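Long-range contacts in DNA mismatch repair protein MutL (Aquifex aeolicus, PDB 6LZI), which probably binds and hydrolyses ATP through its GHKL-type (Bergerat-fold) ATPase domain to drive DNA mismatch repair: residues Asp18-Leu23 with Glu165-Tyr170; Gly217-Ala222 with Tyr264-Pro269. One frame throughout, in Å; residues are numbered along the deposited sequence.

Interaction 1. Residues Asp18-Leu23 with Glu165-Tyr170; sequences DVVKEL and ELIKEY
In the Bergerat ATP-binding fold, helix 16-29 lies against helix 156-173 through Val20 and Lys21 on one side and Leu166, Ile167 and Tyr170 on the other. The two segments run nearly parallel, 23° apart, with axes 10.5 Å from each other at their closest. CD2 of Leu166 touches both Val20 and Lys21: it reaches CG1 of Val20 at 3.6 Å and lies 3.5 Å from the backbone N of Lys21. CG1 of Val20, anti to the backbone N (chi1 177°), also meets CD1 of Ile167 at 3.7 Å, the two side chains crossing at about a right angle. Val20 also packs on Ile47 of strand 46-51. At Lys21 the phenol of Tyr170 crosses the aliphatic chain at about a right angle, its OH 3.3 Å from Lys21 CG and 3.1 Å from Lys21 O. The lysine chain bends at chi2 (-95°), which places CD; its end leads away from helix 156-173, and NZ forms a salt bridge with Glu22, 2.9 Å from Glu22 OE1. Methyl groups thus meet on the buried side, while the charge of Lys21 is probably balanced largely within helix 16-29 rather than by the partner helix.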
ATOM      1  N   ASP A  18       8.637  -3.719   2.401  1.00 23.23           N
ATOM      2  CA  ASP A  18       8.122  -5.009   1.941  1.00 23.82           C
ATOM      3  C   ASP A  18       7.095  -5.537   2.923  1.00 23.08           C
ATOM      4  O   ASP A  18       6.141  -6.227   2.544  1.00 21.61           O
ATOM      5  CB  ASP A  18       9.233  -6.039   1.807  1.00 26.99           C
ATOM      6  CG  ASP A  18      10.256  -5.660   0.771  1.00 25.77           C
ATOM      7  OD1 ASP A  18       9.873  -5.123  -0.304  1.00 25.13           O
ATOM      8  OD2 ASP A  18      11.470  -5.857   1.039  1.00 28.90           O
ATOM      9  N   VAL A  19       7.358  -5.301   4.213  1.00 22.83           N
ATOM     10  CA  VAL A  19       6.405  -5.633   5.250  1.00 21.82           C
ATOM     11  C   VAL A  19       5.094  -4.864   5.063  1.00 21.79           C
ATOM     12  O   VAL A  19       3.998  -5.446   5.143  1.00 20.45           O
ATOM     13  CB  VAL A  19       6.994  -5.357   6.622  1.00 19.17           C
ATOM     14  CG1 VAL A  19       5.890  -5.672   7.671  1.00 18.99           C
ATOM     15  CG2 VAL A  19       8.222  -6.203   6.841  1.00 21.64           C
ATOM     16  N   VAL A  20       5.181  -3.544   4.894  1.00 20.66           N
ATOM     17  CA  VAL A  20       3.976  -2.733   4.737  1.00 18.63           C
ATOM     18  C   VAL A  20       3.183  -3.237   3.553  1.00 18.45           C
ATOM     19  O   VAL A  20       1.978  -3.387   3.619  1.00 20.67           O
ATOM     20  CB  VAL A  20       4.369  -1.277   4.501  1.00 22.58           C
ATOM     21  CG1 VAL A  20       3.153  -0.379   4.249  1.00 22.61           C
ATOM     22  CG2 VAL A  20       5.118  -0.761   5.720  1.00 23.97           C
ATOM     23  N   LYS A  21       3.899  -3.633   2.499  1.00 22.03           N
ATOM     24  CA  LYS A  21       3.205  -4.060   1.289  1.00 19.22           C
ATOM     25  C   LYS A  21       2.353  -5.289   1.593  1.00 19.41           C
ATOM     26  O   LYS A  21       1.144  -5.377   1.228  1.00 19.66           O
ATOM     27  CB  LYS A  21       4.244  -4.385   0.201  1.00 24.12           C
ATOM     28  CG  LYS A  21       3.623  -4.905  -1.092  1.00 25.84           C
ATOM     29  CD  LYS A  21       3.599  -6.433  -1.111  1.00 35.86           C
ATOM     30  CE  LYS A  21       3.352  -6.957  -2.489  1.00 44.55           C
ATOM     31  NZ  LYS A  21       3.159  -8.427  -2.385  1.00 44.97           N
ATOM     32  N   GLU A  22       2.988  -6.282   2.213  1.00 19.58           N
ATOM     33  CA  GLU A  22       2.290  -7.533   2.492  1.00 19.08           C
ATOM     34  C   GLU A  22       1.160  -7.285   3.426  1.00 20.91           C
ATOM     35  O   GLU A  22       0.077  -7.833   3.213  1.00 21.36           O
ATOM     36  CB  GLU A  22       3.196  -8.594   3.061  1.00 20.59           C
ATOM     37  CG  GLU A  22       4.344  -8.916   2.123  1.00 20.60           C
ATOM     38  CD  GLU A  22       3.888  -9.632   0.855  1.00 25.66           C
ATOM     39  OE1 GLU A  22       4.604  -9.593  -0.183  1.00 29.87           O
ATOM     40  OE2 GLU A  22       2.791 -10.202   0.854  1.00 24.22           O
ATOM     41  N   LEU A  23       1.362  -6.413   4.443  1.00 17.88           N
ATOM     42  CA  LEU A  23       0.230  -6.214   5.357  1.00 16.67           C
ATOM     43  C   LEU A  23      -0.932  -5.483   4.676  1.00 19.86           C
ATOM     44  O   LEU A  23      -2.088  -5.864   4.849  1.00 20.51           O
ATOM     45  CB  LEU A  23       0.676  -5.464   6.634  1.00 15.01           C
ATOM     46  CG  LEU A  23       1.713  -6.352   7.339  1.00 16.86           C
ATOM     47  CD1 LEU A  23       2.229  -5.506   8.590  1.00 21.53           C
ATOM     48  CD2 LEU A  23       1.327  -7.731   7.749  1.00 18.06           C
ATOM     49  N   GLU A 165       5.678   6.364  -0.705  1.00 24.88           N
ATOM     50  CA  GLU A 165       5.369   6.062  -2.110  1.00 27.21           C
ATOM     51  C   GLU A 165       4.485   4.822  -2.267  1.00 26.69           C
ATOM     52  O   GLU A 165       3.559   4.809  -3.085  1.00 25.08           O
ATOM     53  CB  GLU A 165       6.656   5.830  -2.925  1.00 30.16           C
ATOM     54  CG  GLU A 165       7.384   7.126  -3.351  1.00 38.84           C
ATOM     55  CD  GLU A 165       6.421   8.153  -3.950  1.00 46.11           C
ATOM     56  OE1 GLU A 165       6.235   9.245  -3.349  1.00 47.13           O
ATOM     57  OE2 GLU A 165       5.808   7.837  -5.000  1.00 47.09           O
ATOM     58  N   LEU A 166       4.785   3.751  -1.533  1.00 22.61           N
ATOM     59  CA  LEU A 166       3.934   2.558  -1.560  1.00 22.73           C
ATOM     60  C   LEU A 166       2.499   2.859  -1.180  1.00 23.71           C
ATOM     61  O   LEU A 166       1.577   2.346  -1.805  1.00 20.77           O
ATOM     62  CB  LEU A 166       4.501   1.483  -0.622  1.00 22.13           C
ATOM     63  CG  LEU A 166       3.652   0.217  -0.535  1.00 23.56           C
ATOM     64  CD1 LEU A 166       3.818  -0.615  -1.838  1.00 26.42           C
ATOM     65  CD2 LEU A 166       3.955  -0.622   0.739  1.00 24.36           C
ATOM     66  N   ILE A 167       2.281   3.622  -0.104  1.00 21.53           N
ATOM     67  CA  ILE A 167       0.881   3.875   0.302  1.00 21.89           C
ATOM     68  C   ILE A 167       0.182   4.752  -0.734  1.00 20.27           C
ATOM     69  O   ILE A 167      -0.988   4.540  -1.049  1.00 24.69           O
ATOM     70  CB  ILE A 167       0.805   4.513   1.700  1.00 22.53           C
ATOM     71  CG1 ILE A 167       1.455   3.589   2.743  1.00 21.32           C
ATOM     72  CG2 ILE A 167      -0.699   4.831   1.985  1.00 23.14           C
ATOM     73  CD1 ILE A 167       0.850   2.164   2.827  1.00 24.00           C
ATOM     74  N   LYS A 168       0.914   5.697  -1.344  1.00 20.24           N
ATOM     75  CA  LYS A 168       0.328   6.461  -2.442  1.00 24.56           C
ATOM     76  C   LYS A 168      -0.094   5.545  -3.566  1.00 22.04           C
ATOM     77  O   LYS A 168      -1.166   5.726  -4.155  1.00 19.44           O
ATOM     78  CB  LYS A 168       1.312   7.525  -2.952  1.00 25.79           C
ATOM     79  CG  LYS A 168       1.476   8.656  -1.952  1.00 26.44           C
ATOM     80  CD  LYS A 168       2.537   9.660  -2.423  1.00 29.15           C
ATOM     81  CE  LYS A 168       2.662  10.755  -1.309  1.00 33.22           C
ATOM     82  NZ  LYS A 168       3.390  11.955  -1.801  1.00 36.63           N
ATOM     83  N   GLU A 169       0.728   4.538  -3.851  1.00 21.69           N
ATOM     84  CA  GLU A 169       0.437   3.627  -4.959  1.00 24.04           C
ATOM     85  C   GLU A 169      -0.815   2.812  -4.703  1.00 20.64           C
ATOM     86  O   GLU A 169      -1.654   2.644  -5.597  1.00 19.48           O
ATOM     87  CB  GLU A 169       1.652   2.751  -5.156  1.00 25.45           C
ATOM     88  CG  GLU A 169       1.568   1.586  -6.088  1.00 29.98           C
ATOM     89  CD  GLU A 169       2.957   0.958  -6.197  1.00 35.80           C
ATOM     90  OE1 GLU A 169       3.173  -0.098  -5.553  1.00 34.81           O
ATOM     91  OE2 GLU A 169       3.822   1.563  -6.875  1.00 47.41           O
ATOM     92  N   TYR A 170      -0.962   2.293  -3.490  1.00 22.86           N
ATOM     93  CA  TYR A 170      -2.216   1.636  -3.118  1.00 20.67           C
ATOM     94  C   TYR A 170      -3.391   2.629  -3.085  1.00 21.49           C
ATOM     95  O   TYR A 170      -4.539   2.298  -3.439  1.00 21.51           O
ATOM     96  CB  TYR A 170      -2.070   1.050  -1.715  1.00 19.89           C
ATOM     97  CG  TYR A 170      -1.347  -0.251  -1.661  1.00 21.14           C
ATOM     98  CD1 TYR A 170      -1.900  -1.351  -2.186  1.00 23.30           C
ATOM     99  CD2 TYR A 170      -0.131  -0.378  -0.988  1.00 17.90           C
ATOM    100  CE1 TYR A 170      -1.290  -2.558  -2.114  1.00 27.12           C
ATOM    101  CE2 TYR A 170       0.515  -1.619  -0.897  1.00 23.12           C
ATOM    102  CZ  TYR A 170      -0.091  -2.694  -1.493  1.00 26.49           C
ATOM    103  OH  TYR A 170       0.438  -3.970  -1.411  1.00 32.08           O
TER

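Interaction 2. Residues Gly217-Ala222 with Tyr264-Pro269; sequences GITLRA and YAELPP
Four backbone hydrogen bonds join Thr219 to Glu266 and Arg221 to Tyr264, each pair bonded in both directions. Thr219 N gives to Glu266 O over 3.0 Å, and Thr219 O accepts from Glu266 N over 2.9 Å. At the second pair Arg221 N gives to Tyr264 O over 3.0 Å, and Tyr264 N to Arg221 O over 2.8 Å. All four are nearly straight, with N-H...O angles of at least 159°. Weaker CA-H...O contacts fill the non-hydrogen-bonded position between these pairs, Ala265 CA to Thr219 O and Leu220 CA to Tyr264 O, each 3.5 Å.

This is the antiparallel junction of strands 219-225 and 260-266, in the interior of the mixed sheet of the S5-like domain. Strand 209-213 pairs with the far edge of the first, and strand 232-237 with that of the second.

Apolar contacts gather on the face that carries Leu220 and Ala265. Leu220 CD2 lies 3.8 Å from Ala265 CB, and beyond the strand ends Ile218 and Leu267 lie side by side, pointing the same way, with Ile218 CD1 3.6 Å from Leu267 CD2. Helix 292-298 covers Ile218 and Leu220 through Leu294.

On the other face, the CB atoms of Thr219 and Glu266 come within 4.2 Å of each other. Tyr264 turns its ring edge to Arg221 O, which lies in the ring plane, while its OH bonds to Leu172 O. Arg221 is extended from CG to NE, and its guanidinium, led away from Tyr264, forms a salt bridge with Glu210 on strand 209-213.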
ATOM      1  N   GLY A 217     -10.662  -3.648 -27.142  1.00 71.81           N
ATOM      2  CA  GLY A 217     -10.412  -4.506 -26.000  1.00 71.97           C
ATOM      3  C   GLY A 217      -9.419  -3.878 -25.042  1.00 70.72           C
ATOM      4  O   GLY A 217      -9.091  -4.435 -23.991  1.00 69.23           O
ATOM      5  N   ILE A 218      -8.965  -2.684 -25.417  1.00 69.70           N
ATOM      6  CA  ILE A 218      -7.875  -1.973 -24.759  1.00 68.08           C
ATOM      7  C   ILE A 218      -8.413  -0.642 -24.261  1.00 62.73           C
ATOM      8  O   ILE A 218      -8.980   0.125 -25.045  1.00 63.21           O
ATOM      9  CB  ILE A 218      -6.706  -1.749 -25.734  1.00 73.54           C
ATOM     10  CG1 ILE A 218      -5.813  -0.611 -25.242  1.00 71.88           C
ATOM     11  CG2 ILE A 218      -7.246  -1.452 -27.145  1.00 77.03           C
ATOM     12  CD1 ILE A 218      -5.180  -0.834 -23.897  1.00 67.41           C
ATOM     13  N   THR A 219      -8.227  -0.352 -22.969  1.00 58.06           N
ATOM     14  CA  THR A 219      -8.788   0.871 -22.401  1.00 51.30           C
ATOM     15  C   THR A 219      -7.735   1.649 -21.618  1.00 43.89           C
ATOM     16  O   THR A 219      -6.998   1.071 -20.807  1.00 42.27           O
ATOM     17  CB  THR A 219     -10.002   0.536 -21.527  1.00 55.01           C
ATOM     18  OG1 THR A 219     -10.938  -0.214 -22.321  1.00 58.89           O
ATOM     19  CG2 THR A 219     -10.687   1.806 -21.051  1.00 52.69           C
ATOM     20  N   LEU A 220      -7.672   2.962 -21.875  1.00 43.64           N
ATOM     21  CA  LEU A 220      -6.751   3.881 -21.213  1.00 39.73           C
ATOM     22  C   LEU A 220      -7.540   5.023 -20.589  1.00 36.21           C
ATOM     23  O   LEU A 220      -8.460   5.566 -21.210  1.00 39.07           O
ATOM     24  CB  LEU A 220      -5.733   4.455 -22.210  1.00 41.13           C
ATOM     25  CG  LEU A 220      -4.889   3.480 -23.002  1.00 45.37           C
ATOM     26  CD1 LEU A 220      -4.161   4.237 -24.136  1.00 45.63           C
ATOM     27  CD2 LEU A 220      -3.907   2.727 -22.114  1.00 44.52           C
ATOM     28  N   ARG A 221      -7.197   5.351 -19.355  1.00 35.54           N
ATOM     29  CA  ARG A 221      -7.712   6.507 -18.646  1.00 36.28           C
ATOM     30  C   ARG A 221      -6.500   7.154 -17.982  1.00 37.23           C
ATOM     31  O   ARG A 221      -5.831   6.511 -17.152  1.00 32.79           O
ATOM     32  CB  ARG A 221      -8.757   6.071 -17.607  1.00 35.73           C
ATOM     33  CG  ARG A 221      -9.531   7.176 -16.902  1.00 34.95           C
ATOM     34  CD  ARG A 221     -10.422   6.576 -15.817  1.00 35.93           C
ATOM     35  NE  ARG A 221     -11.329   7.576 -15.299  1.00 42.29           N
ATOM     36  CZ  ARG A 221     -12.196   7.383 -14.311  1.00 41.35           C
ATOM     37  NH1 ARG A 221     -12.289   6.198 -13.698  1.00 45.89           N
ATOM     38  NH2 ARG A 221     -12.961   8.401 -13.942  1.00 36.65           N
ATOM     39  N   ALA A 222      -6.205   8.406 -18.345  1.00 36.27           N
ATOM     40  CA  ALA A 222      -5.132   9.125 -17.673  1.00 36.65           C
ATOM     41  C   ALA A 222      -5.628  10.399 -17.002  1.00 33.13           C
ATOM     42  O   ALA A 222      -6.684  10.959 -17.348  1.00 29.50           O
ATOM     43  CB  ALA A 222      -3.990   9.478 -18.632  1.00 35.58           C
ATOM     44  N   TYR A 264      -4.002   4.706 -16.137  1.00 32.87           N
ATOM     45  CA  TYR A 264      -4.676   3.453 -15.803  1.00 34.80           C
ATOM     46  C   TYR A 264      -4.966   2.717 -17.096  1.00 37.39           C
ATOM     47  O   TYR A 264      -5.807   3.151 -17.888  1.00 38.07           O
ATOM     48  CB  TYR A 264      -5.975   3.723 -15.043  1.00 28.84           C
ATOM     49  CG  TYR A 264      -5.722   4.413 -13.725  1.00 24.63           C
ATOM     50  CD1 TYR A 264      -5.579   5.819 -13.653  1.00 25.72           C
ATOM     51  CD2 TYR A 264      -5.604   3.659 -12.577  1.00 23.81           C
ATOM     52  CE1 TYR A 264      -5.340   6.413 -12.391  1.00 25.40           C
ATOM     53  CE2 TYR A 264      -5.339   4.259 -11.326  1.00 23.24           C
ATOM     54  CZ  TYR A 264      -5.241   5.647 -11.276  1.00 24.20           C
ATOM     55  OH  TYR A 264      -4.961   6.267 -10.076  1.00 24.79           O
ATOM     56  N   ALA A 265      -4.256   1.618 -17.317  1.00 43.27           N
ATOM     57  CA  ALA A 265      -4.430   0.797 -18.500  1.00 41.07           C
ATOM     58  C   ALA A 265      -5.146  -0.489 -18.106  1.00 42.18           C
ATOM     59  O   ALA A 265      -4.828  -1.098 -17.078  1.00 43.85           O
ATOM     60  CB  ALA A 265      -3.080   0.473 -19.142  1.00 41.44           C
ATOM     61  N   GLU A 266      -6.104  -0.888 -18.932  1.00 47.75           N
ATOM     62  CA  GLU A 266      -6.833  -2.140 -18.800  1.00 52.73           C
ATOM     63  C   GLU A 266      -6.621  -2.927 -20.082  1.00 56.32           C
ATOM     64  O   GLU A 266      -6.988  -2.461 -21.166  1.00 52.49           O
ATOM     65  CB  GLU A 266      -8.318  -1.880 -18.566  1.00 57.50           C
ATOM     66  CG  GLU A 266      -9.045  -2.963 -17.771  1.00 62.88           C
ATOM     67  CD  GLU A 266     -10.469  -3.125 -18.251  1.00 64.81           C
ATOM     68  OE1 GLU A 266     -10.661  -3.394 -19.460  1.00 65.86           O
ATOM     69  OE2 GLU A 266     -11.400  -2.931 -17.438  1.00 61.98           O
ATOM     70  N   LEU A 267      -6.023  -4.105 -19.961  1.00 62.74           N
ATOM     71  CA  LEU A 267      -5.703  -4.950 -21.097  1.00 65.10           C
ATOM     72  C   LEU A 267      -6.113  -6.385 -20.801  1.00 65.49           C
ATOM     73  O   LEU A 267      -6.084  -6.816 -19.637  1.00 58.87           O
ATOM     74  CB  LEU A 267      -4.202  -4.898 -21.420  1.00 65.03           C
ATOM     75  CG  LEU A 267      -3.735  -3.625 -22.124  1.00 62.77           C
ATOM     76  CD1 LEU A 267      -2.528  -3.003 -21.425  1.00 59.94           C
ATOM     77  CD2 LEU A 267      -3.433  -3.914 -23.595  1.00 67.97           C
ATOM     78  N   PRO A 268      -6.535  -7.137 -21.829  1.00 68.87           N
ATOM     79  CA  PRO A 268      -6.784  -8.565 -21.628  1.00 68.86           C
ATOM     80  C   PRO A 268      -5.473  -9.293 -21.378  1.00 71.90           C
ATOM     81  O   PRO A 268      -4.417  -8.882 -21.886  1.00 72.81           O
ATOM     82  CB  PRO A 268      -7.433  -9.002 -22.956  1.00 69.28           C
ATOM     83  CG  PRO A 268      -6.957  -8.016 -23.957  1.00 70.21           C
ATOM     84  CD  PRO A 268      -6.785  -6.716 -23.221  1.00 70.08           C
ATOM     85  N   PRO A 269      -5.488 -10.374 -20.574  1.00 73.54           N
ATOM     86  CA  PRO A 269      -4.322 -11.169 -20.139  1.00 75.14           C
ATOM     87  C   PRO A 269      -3.268 -11.448 -21.215  1.00 76.58           C
ATOM     88  O   PRO A 269      -3.564 -11.949 -22.300  1.00 77.84           O
ATOM     89  CB  PRO A 269      -4.954 -12.490 -19.662  1.00 76.34           C
ATOM     90  CG  PRO A 269      -6.479 -12.311 -19.811  1.00 77.81           C
ATOM     91  CD  PRO A 269      -6.722 -10.839 -19.924  1.00 74.45           C
TER

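Interaction 1 sits near the centre of the chain, whereas interaction 2 is a surface contact about 22 Å from it; their centres are about 23 Å apart and they share no helix or strand. The first joins two helices of the ATPase domain mainly by side chains, some set against the backbone of Lys21, and the side chain of Lys21 comes about 8 Å from the bound ADP. The second is backbone pairing between strands of the next domain, with apolar side chains on one face and a mixed polar and aromatic set on the other. It also buries more surface, 397 against 206 Å². Leu172 lies on helix 156-173, so the helix that carries segment 165-170 touches both contacts.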